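Local structure of oxaloacetate acetyl hydrolase (Cryphonectria parasitica, 3M0J) at residues 165-170 / 182-187. The protein belongs to the phosphoenolpyruvate phosphomutase family, whose members are built on a TIM barrel. Numbering follows the deposited sequence.
With OAF (2,2-difluoro-3,3-dihydroxybutanedioic acid), chain B.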
# COMPACT_ATOMS: atom_id res chain seq x y z
N LEU A 165 2.88 -2.54 25.92
CA LEU A 165 1.46 -2.68 25.61
C LEU A 165 0.64 -1.87 26.61
O LEU A 165 0.72 -2.10 27.82
CB LEU A 165 1.01 -4.15 25.62
CG LEU A 165 -0.50 -4.30 25.33
CD1 LEU A 165 -0.85 -3.86 23.90
CD2 LEU A 165 -0.98 -5.71 25.59
N ILE A 166 -0.14 -0.91 26.09
CA ILE A 166 -0.97 -0.05 26.92
C ILE A 166 -2.41 -0.51 26.79
O ILE A 166 -2.96 -0.54 25.69
CB ILE A 166 -0.86 1.44 26.46
CG1 ILE A 166 0.59 1.93 26.61
CG2 ILE A 166 -1.80 2.32 27.27
CD1 ILE A 166 1.07 2.82 25.44
N ALA A 167 -3.00 -0.90 27.92
CA ALA A 167 -4.39 -1.32 27.95
C ALA A 167 -5.28 -0.11 28.15
O ALA A 167 -5.25 0.53 29.20
CB ALA A 167 -4.62 -2.33 29.09
N ARG A 168 -6.06 0.21 27.13
CA ARG A 168 -6.96 1.34 27.18
C ARG A 168 -8.38 0.84 27.44
O ARG A 168 -8.81 -0.13 26.83
CB ARG A 168 -6.91 2.10 25.86
CG ARG A 168 -8.05 3.10 25.69
CD ARG A 168 -7.85 3.96 24.43
NE ARG A 168 -9.11 4.56 24.00
CZ ARG A 168 -9.20 5.52 23.08
NH1 ARG A 168 -8.09 6.04 22.53
NH2 ARG A 168 -10.39 5.97 22.71
N THR A 169 -9.09 1.52 28.33
CA THR A 169 -10.52 1.26 28.49
C THR A 169 -11.35 2.49 28.20
O THR A 169 -11.10 3.58 28.73
CB THR A 169 -10.90 0.68 29.88
OG1 THR A 169 -12.31 0.45 29.90
CG2 THR A 169 -10.54 1.66 31.00
N ASP A 170 -12.34 2.29 27.34
CA ASP A 170 -13.31 3.30 26.97
C ASP A 170 -14.61 3.13 27.74
O ASP A 170 -15.65 3.67 27.34
CB ASP A 170 -13.57 3.17 25.47
CG ASP A 170 -12.48 3.83 24.66
OD1 ASP A 170 -12.53 5.06 24.55
OD2 ASP A 170 -11.56 3.14 24.19
N GLU A 182 -11.50 -1.99 37.29
CA GLU A 182 -11.46 -3.45 37.26
C GLU A 182 -10.93 -3.99 35.94
O GLU A 182 -10.17 -4.97 35.92
CB GLU A 182 -12.84 -4.04 37.55
CG GLU A 182 -13.44 -3.51 38.83
CD GLU A 182 -14.14 -4.57 39.63
N ARG A 183 -11.32 -3.35 34.84
CA ARG A 183 -10.80 -3.75 33.53
C ARG A 183 -9.30 -3.55 33.47
O ARG A 183 -8.58 -4.39 32.94
CB ARG A 183 -11.50 -2.98 32.40
CG ARG A 183 -12.83 -3.58 32.00
CD ARG A 183 -13.62 -2.73 31.00
NE ARG A 183 -14.97 -3.28 30.91
CZ ARG A 183 -15.55 -3.67 29.78
NH1 ARG A 183 -14.93 -3.53 28.61
NH2 ARG A 183 -16.78 -4.18 29.84
N LEU A 184 -8.83 -2.43 34.00
CA LEU A 184 -7.39 -2.13 33.98
C LEU A 184 -6.59 -3.08 34.86
O LEU A 184 -5.51 -3.55 34.48
CB LEU A 184 -7.13 -0.67 34.35
CG LEU A 184 -7.57 0.37 33.31
CD1 LEU A 184 -7.45 1.76 33.91
CD2 LEU A 184 -6.77 0.26 32.01
N ARG A 185 -7.13 -3.40 36.04
CA ARG A 185 -6.50 -4.39 36.90
C ARG A 185 -6.43 -5.74 36.23
O ARG A 185 -5.41 -6.42 36.32
CB ARG A 185 -7.27 -4.54 38.21
CG ARG A 185 -7.17 -3.33 39.09
CD ARG A 185 -7.77 -3.56 40.46
NE ARG A 185 -7.50 -2.40 41.30
CZ ARG A 185 -8.33 -1.93 42.21
NH1 ARG A 185 -9.50 -2.53 42.41
NH2 ARG A 185 -7.99 -0.87 42.93
N ALA A 186 -7.52 -6.14 35.58
CA ALA A 186 -7.53 -7.41 34.87
C ALA A 186 -6.51 -7.40 33.75
O ALA A 186 -5.77 -8.38 33.57
CB ALA A 186 -8.91 -7.70 34.31
N ALA A 187 -6.46 -6.31 33.00
CA ALA A 187 -5.52 -6.18 31.89
C ALA A 187 -4.08 -6.25 32.39
O ALA A 187 -3.23 -6.89 31.78
CB ALA A 187 -5.78 -4.89 31.10
O2 OAF B . -5.70 10.11 18.77
C1 OAF B . -6.35 9.13 18.92
O1 OAF B . -6.70 8.33 17.84
C2 OAF B . -7.02 8.83 20.27
O4 OAF B . -6.14 9.13 21.33
O3 OAF B . -7.34 7.47 20.35
C3 OAF B . -8.30 9.71 20.32
F1 OAF B . -7.95 11.00 20.64
F2 OAF B . -8.96 9.74 19.12
C4 OAF B . -9.26 9.14 21.35
O5 OAF B . -10.09 8.36 21.02
O6 OAF B . -9.22 9.69 22.63
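Ala167 turns its methyl to the helix and meets that of Ala187, CB to CB 3.5 Å, closer than two methyl groups normally lie, so strand and helix are closely packed at this point. Its carbonyl oxygen is approached by a methyl as well, Leu184 CD2 lying 3.2 Å from Ala167 O. Arg168 projects from the other face of the strand, its chain extended from CG anti to the backbone N (chi1 167°), which carries the guanidinium to 2,2-difluoro-3,3-dihydroxybutanedioic acid: NH1 donates a hydrogen bond to ligand O3 (2.7 Å) and NH2 one to O5 (2.9 Å). Thr169 points back at the helix. Its CG2 packs on Leu184 CG at 4.0 Å, while OG1 passes Arg183 CD at 3.6 Å and takes its hydrogen-bond partner in Asp124, which with Glu179 also forms salt bridges to the Arg183 guanidinium. Asp170, facing away like Arg168, is gripped side-on by that arginine: NE reaches OD2 at 2.8 Å, tilted from the guanidinium plane, and NH2 uses the syn lone pair of OD1, probably fixing the rotation of the ligand-binding group. With no hydrogen bond across it, the contact is van der Waals packing, partly against a strand carbonyl, of a barrel strand under helix 177-189, which follows short helix 172-175 and runs back nearly antiparallel (axes 8.6 Å apart, 158°). Strands 119-122 and 194-197 flank strand 164-169, and helices 142-158 and 203-213 pack beside helix 177-189.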